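Local coordinates for protein glucose-6-phosphate dehydrogenase (Trypanosoma cruzi, PDB 5AQ1) that oxidises glucose 6-phosphate with a nicotinamide dinucleotide coenzyme, the step by which the pentose phosphate pathway begins and which helps supply NADPH for redox balance, at residues N238-V243 / D354-V359; P310-L315 / V346-V351. One frame throughout, in Å; residues are numbered along the deposited sequence.

Interaction 1: residues N238-V243 / D354-V359; sequences NSIACV and DRWHGV
The indole of Trp356 is met at its edge, near its own plane, by Ile240: CD1 of Ile240 lies 3.7 Å from CZ3 of Trp356 and 3.8 Å from CH2 of the same ring, so the methyl abuts the far corner of the benzo ring. One face of the indole carries CG of Arg355, 3.7 Å above the plane and offset toward the rim. At the pyrrole side, NE1 of Trp356 donates to the carbonyl O of Thr282, which helps set the turn of the ring. The rings of Phe361 (edge-to-face) and Trp235 (planes at about 85°) also meet the indole.

The second side chain of the contact is Val359, whose two methyls divide the work. CG1 touches CG2 of Ile240 at 3.8 Å, while CG2 of Val359 sits 3.7 Å from the carbonyl O of Ile240. The branches of Ile240 are split accordingly: with chi1 at -65°, CG1 carries CD1 to the tryptophan and CG2 faces the valine. Val243 adds a looser touch, its CG2 standing 4.5 Å from CG1 of Val359.

Trp356 and Val359 are brought together by a type II beta turn, closed by Val359 N to Trp356 O at 3.0 Å, with Gly358 at positive phi (83°). In the other segment, Ala241 and Cys242 both face Gln379, a classic beta bulge near the start of strand 240-248.

The turn thus packs against the first residues of strand 240-248 in the large mixed sheet. Strand 373-380 flanks that strand on one side, adding Ile378 against Ile240 and Val243; on the other runs strand 361-366, which begins two residues after the turn's last residue, Val359, while the end of helix 264-282 supplies Thr282 to the indole.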
loop_
_atom_site.group_PDB
_atom_site.type_symbol
_atom_site.label_atom_id
_atom_site.label_comp_id
_atom_site.label_asym_id
_atom_site.label_seq_id
_atom_site.Cartn_x
_atom_site.Cartn_y
_atom_site.Cartn_z
ATOM N N ASN B 238 -6.236 -5.534 1.517
ATOM C CA ASN B 238 -4.938 -5.556 2.199
ATOM C C ASN B 238 -5.059 -5.400 3.708
ATOM O O ASN B 238 -4.288 -6.001 4.457
ATOM C CB ASN B 238 -4.018 -4.454 1.669
ATOM C CG ASN B 238 -3.708 -4.604 0.190
ATOM O OD1 ASN B 238 -3.885 -5.678 -0.391
ATOM N ND2 ASN B 238 -3.219 -3.531 -0.420
ATOM N N SER B 239 -6.012 -4.578 4.144
ATOM C CA SER B 239 -6.213 -4.286 5.568
ATOM C C SER B 239 -7.501 -4.888 6.148
ATOM O O SER B 239 -7.563 -5.170 7.349
ATOM C CB SER B 239 -6.224 -2.774 5.791
ATOM O OG SER B 239 -4.967 -2.197 5.493
ATOM N N ILE B 240 -8.517 -5.089 5.307
ATOM C CA ILE B 240 -9.815 -5.579 5.779
ATOM C C ILE B 240 -9.910 -7.100 5.654
ATOM O O ILE B 240 -9.666 -7.666 4.586
ATOM C CB ILE B 240 -10.983 -4.913 5.023
ATOM C CG1 ILE B 240 -11.011 -3.415 5.326
ATOM C CG2 ILE B 240 -12.309 -5.547 5.420
ATOM C CD1 ILE B 240 -11.981 -2.624 4.476
ATOM N N ALA B 241 -10.271 -7.742 6.762
ATOM C CA ALA B 241 -10.419 -9.193 6.826
ATOM C C ALA B 241 -11.859 -9.630 6.579
ATOM O O ALA B 241 -12.092 -10.672 5.973
ATOM C CB ALA B 241 -9.956 -9.702 8.183
ATOM N N CYS B 242 -12.816 -8.844 7.067
ATOM C CA CYS B 242 -14.223 -9.210 6.992
ATOM C C CYS B 242 -15.130 -8.003 7.241
ATOM O O CYS B 242 -14.821 -7.146 8.071
ATOM C CB CYS B 242 -14.525 -10.299 8.021
ATOM S SG CYS B 242 -16.248 -10.837 8.033
ATOM N N VAL B 243 -16.249 -7.947 6.519
ATOM C CA VAL B 243 -17.252 -6.893 6.695
ATOM C C VAL B 243 -18.601 -7.522 7.043
ATOM O O VAL B 243 -19.083 -8.394 6.320
ATOM C CB VAL B 243 -17.404 -6.037 5.422
ATOM C CG1 VAL B 243 -18.529 -5.022 5.579
ATOM C CG2 VAL B 243 -16.097 -5.333 5.096
ATOM N N ASP B 354 -10.772 -5.993 -7.568
ATOM C CA ASP B 354 -9.436 -5.955 -6.992
ATOM C C ASP B 354 -9.391 -5.322 -5.603
ATOM O O ASP B 354 -8.523 -5.655 -4.803
ATOM C CB ASP B 354 -8.491 -5.254 -7.956
ATOM C CG ASP B 354 -8.354 -6.010 -9.262
ATOM O OD1 ASP B 354 -7.790 -7.131 -9.246
ATOM O OD2 ASP B 354 -8.818 -5.502 -10.301
ATOM N N ARG B 355 -10.327 -4.431 -5.311
ATOM C CA ARG B 355 -10.428 -3.859 -3.975
ATOM C C ARG B 355 -10.873 -4.901 -2.949
ATOM O O ARG B 355 -10.412 -4.877 -1.805
ATOM C CB ARG B 355 -11.402 -2.681 -3.970
ATOM C CG ARG B 355 -11.551 -1.983 -2.624
ATOM C CD ARG B 355 -12.561 -0.857 -2.704
ATOM N NE ARG B 355 -12.064 0.257 -3.505
ATOM C CZ ARG B 355 -11.332 1.266 -3.038
ATOM N NH1 ARG B 355 -10.986 1.331 -1.752
ATOM N NH2 ARG B 355 -10.936 2.223 -3.868
ATOM N N TRP B 356 -11.757 -5.810 -3.360
ATOM C CA TRP B 356 -12.493 -6.663 -2.417
ATOM C C TRP B 356 -12.262 -8.166 -2.541
ATOM O O TRP B 356 -12.862 -8.940 -1.791
ATOM C CB TRP B 356 -13.995 -6.382 -2.550
ATOM C CG TRP B 356 -14.361 -5.011 -2.128
ATOM C CD1 TRP B 356 -14.910 -4.032 -2.903
ATOM C CD2 TRP B 356 -14.190 -4.444 -0.824
ATOM N NE1 TRP B 356 -15.102 -2.891 -2.158
ATOM C CE2 TRP B 356 -14.667 -3.117 -0.879
ATOM C CE3 TRP B 356 -13.682 -4.931 0.388
ATOM C CZ2 TRP B 356 -14.651 -2.273 0.229
ATOM C CZ3 TRP B 356 -13.668 -4.092 1.489
ATOM C CH2 TRP B 356 -14.151 -2.777 1.402
ATOM N N HIS B 357 -11.391 -8.587 -3.454
ATOM C CA HIS B 357 -11.162 -10.016 -3.656
ATOM C C HIS B 357 -10.740 -10.695 -2.353
ATOM O O HIS B 357 -9.821 -10.234 -1.671
ATOM C CB HIS B 357 -10.105 -10.265 -4.731
ATOM C CG HIS B 357 -9.830 -11.718 -4.985
ATOM N ND1 HIS B 357 -10.775 -12.576 -5.513
ATOM C CD2 HIS B 357 -8.716 -12.462 -4.786
ATOM C CE1 HIS B 357 -10.254 -13.785 -5.624
ATOM N NE2 HIS B 357 -9.007 -13.743 -5.190
ATOM N N GLY B 358 -11.435 -11.776 -2.012
ATOM C CA GLY B 358 -11.115 -12.569 -0.834
ATOM C C GLY B 358 -11.687 -12.056 0.476
ATOM O O GLY B 358 -11.479 -12.680 1.518
ATOM N N VAL B 359 -12.404 -10.932 0.440
ATOM C CA VAL B 359 -12.983 -10.346 1.647
ATOM C C VAL B 359 -14.441 -10.776 1.751
ATOM O O VAL B 359 -15.271 -10.340 0.956
ATOM C CB VAL B 359 -12.909 -8.805 1.622
ATOM C CG1 VAL B 359 -13.448 -8.214 2.919
ATOM C CG2 VAL B 359 -11.479 -8.351 1.393
#

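Interaction 2: residues P310-L315 / V346-V351; sequences PAECVL and VLRLHV
This is an antiparallel strand pairing, extended at one end by a salt-bridged cluster, in the large mixed sheet of the C-terminal domain. Glu312 meets Arg348 and His350 beside the start of strand 313-319, toward the C-terminal part of 346-351. The axes of 313-315 and 346-349 approach to 4.8 Å, at 167° between their N-to-C directions. Val314 and Val346 form a hydrogen-bonded pair, with N to O at 2.9 Å in both directions, and the N of Arg348 bonds to the O of Glu312. Between them Cys313 and Leu347 are a non-hydrogen-bonded pair, CB of Cys313 resting 3.7 Å from CD1 of Leu347.

Beyond the antiparallel bridges, a single carboxylate oxygen gathers three donors. One is a His-carboxylate hydrogen bond: His350 gives NE2 to OE2 of Glu312 at 2.9 Å, nearly in the ring plane and on the syn side of the carboxylate. Arg348 approaches side-on: NH2 uses the anti lone pair of Glu312 OE2 at 3.1 Å, whereas NE comes from above the carboxylate plane. The chi3 bend of Arg348 (74°) turns its guanidinium back to the glutamate, the two planes lying 75° apart. NH1 of Arg348 is hydrogen-bonded to Ser504 OG in helix 495-504, whose Phe500 packs on Val314 and Val346.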
loop_
_atom_site.group_PDB
_atom_site.type_symbol
_atom_site.label_atom_id
_atom_site.label_comp_id
_atom_site.label_asym_id
_atom_site.label_seq_id
_atom_site.Cartn_x
_atom_site.Cartn_y
_atom_site.Cartn_z
ATOM N N PRO B 310 -27.585 -20.940 -2.090
ATOM C CA PRO B 310 -28.028 -21.723 -0.929
ATOM C C PRO B 310 -26.915 -22.217 -0.009
ATOM O O PRO B 310 -27.093 -22.236 1.212
ATOM C CB PRO B 310 -28.731 -22.925 -1.566
ATOM C CG PRO B 310 -29.207 -22.426 -2.881
ATOM C CD PRO B 310 -28.179 -21.445 -3.344
ATOM N N ALA B 311 -25.785 -22.615 -0.586
ATOM C CA ALA B 311 -24.671 -23.148 0.196
ATOM C C ALA B 311 -24.077 -22.103 1.137
ATOM O O ALA B 311 -23.599 -22.445 2.218
ATOM C CB ALA B 311 -23.592 -23.707 -0.722
ATOM N N GLU B 312 -24.104 -20.839 0.726
ATOM C CA GLU B 312 -23.525 -19.762 1.520
ATOM C C GLU B 312 -24.595 -18.927 2.221
ATOM O O GLU B 312 -24.547 -17.698 2.208
ATOM C CB GLU B 312 -22.639 -18.887 0.630
ATOM C CG GLU B 312 -21.441 -19.627 0.050
ATOM C CD GLU B 312 -20.520 -18.727 -0.750
ATOM O OE1 GLU B 312 -20.976 -18.161 -1.767
ATOM O OE2 GLU B 312 -19.338 -18.589 -0.365
ATOM N N CYS B 313 -25.567 -19.600 2.831
ATOM C CA CYS B 313 -26.566 -18.919 3.651
ATOM C C CYS B 313 -27.159 -19.827 4.724
ATOM O O CYS B 313 -27.144 -21.052 4.591
ATOM C CB CYS B 313 -27.693 -18.344 2.784
ATOM S SG CYS B 313 -29.054 -19.482 2.442
ATOM N N VAL B 314 -27.664 -19.206 5.789
ATOM C CA VAL B 314 -28.429 -19.900 6.823
ATOM C C VAL B 314 -29.742 -19.155 7.027
ATOM O O VAL B 314 -29.741 -17.963 7.326
ATOM C CB VAL B 314 -27.671 -19.972 8.163
ATOM C CG1 VAL B 314 -28.533 -20.633 9.230
ATOM C CG2 VAL B 314 -26.362 -20.732 7.991
ATOM N N LEU B 315 -30.850 -19.868 6.857
ATOM C CA LEU B 315 -32.184 -19.294 6.976
ATOM C C LEU B 315 -32.825 -19.695 8.293
ATOM O O LEU B 315 -32.524 -20.758 8.844
ATOM C CB LEU B 315 -33.065 -19.765 5.816
ATOM C CG LEU B 315 -33.148 -18.875 4.575
ATOM C CD1 LEU B 315 -31.833 -18.186 4.251
ATOM C CD2 LEU B 315 -33.625 -19.705 3.394
ATOM N N VAL B 346 -28.708 -15.279 7.302
ATOM C CA VAL B 346 -27.315 -14.851 7.189
ATOM C C VAL B 346 -26.816 -15.252 5.813
ATOM O O VAL B 346 -26.950 -16.405 5.421
ATOM C CB VAL B 346 -26.383 -15.529 8.213
ATOM C CG1 VAL B 346 -24.992 -14.913 8.144
ATOM C CG2 VAL B 346 -26.934 -15.409 9.618
ATOM N N LEU B 347 -26.238 -14.298 5.090
ATOM C CA LEU B 347 -25.674 -14.537 3.766
ATOM C C LEU B 347 -24.182 -14.236 3.786
ATOM O O LEU B 347 -23.751 -13.316 4.479
ATOM C CB LEU B 347 -26.355 -13.628 2.738
ATOM C CG LEU B 347 -27.621 -14.130 2.044
ATOM C CD1 LEU B 347 -28.612 -14.747 3.012
ATOM C CD2 LEU B 347 -28.269 -12.988 1.281
ATOM N N ARG B 348 -23.400 -15.018 3.039
ATOM C CA ARG B 348 -22.021 -14.653 2.730
ATOM C C ARG B 348 -21.934 -14.285 1.256
ATOM O O ARG B 348 -22.192 -15.118 0.384
ATOM C CB ARG B 348 -21.039 -15.787 3.045
ATOM C CG ARG B 348 -19.599 -15.457 2.657
ATOM C CD ARG B 348 -18.581 -16.439 3.224
ATOM N NE ARG B 348 -18.591 -17.729 2.528
ATOM C CZ ARG B 348 -18.823 -18.920 3.088
ATOM N NH1 ARG B 348 -19.064 -19.047 4.392
ATOM N NH2 ARG B 348 -18.802 -20.009 2.329
ATOM N N LEU B 349 -21.571 -13.035 0.984
ATOM C CA LEU B 349 -21.407 -12.553 -0.382
ATOM C C LEU B 349 -19.942 -12.272 -0.682
ATOM O O LEU B 349 -19.148 -12.005 0.224
ATOM C CB LEU B 349 -22.227 -11.281 -0.601
ATOM C CG LEU B 349 -23.715 -11.366 -0.247
ATOM C CD1 LEU B 349 -24.386 -10.023 -0.481
ATOM C CD2 LEU B 349 -24.419 -12.457 -1.038
ATOM N N HIS B 350 -19.601 -12.344 -1.964
ATOM C CA HIS B 350 -18.278 -11.991 -2.452
ATOM C C HIS B 350 -18.419 -10.884 -3.488
ATOM O O HIS B 350 -19.270 -10.963 -4.375
ATOM C CB HIS B 350 -17.601 -13.210 -3.089
ATOM C CG HIS B 350 -17.527 -14.398 -2.184
ATOM N ND1 HIS B 350 -16.688 -14.447 -1.090
ATOM C CD2 HIS B 350 -18.196 -15.575 -2.202
ATOM C CE1 HIS B 350 -16.842 -15.606 -0.473
ATOM N NE2 HIS B 350 -17.748 -16.310 -1.130
ATOM N N VAL B 351 -17.595 -9.849 -3.365
ATOM C CA VAL B 351 -17.509 -8.806 -4.381
ATOM C C VAL B 351 -16.269 -9.092 -5.219
ATOM O O VAL B 351 -15.148 -9.023 -4.711
ATOM C CB VAL B 351 -17.407 -7.406 -3.748
ATOM C CG1 VAL B 351 -17.446 -6.330 -4.824
ATOM C CG2 VAL B 351 -18.532 -7.191 -2.745
#

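How the interactions relate
From the N terminus, the chain first lays down residues 238-243 at the start of strand 240-248, then passes through helices 264-282 and 291-302 to reach 310-315. Strand 313-319 and a long connection return it to 346-351, where interaction 2 closes a loop of 30 intervening residues. A few residues on, 354-359 packs against 238-243, so interaction 1 closes a loop of 110 residues that encloses the smaller one. The centres are about 17 Å apart, yet the contacts meet where CB of Trp356 lies 3.6 Å from O of Val351. Strand 361-366 lies between strands 240-248 and 344-349, linking both contacts within one sheet.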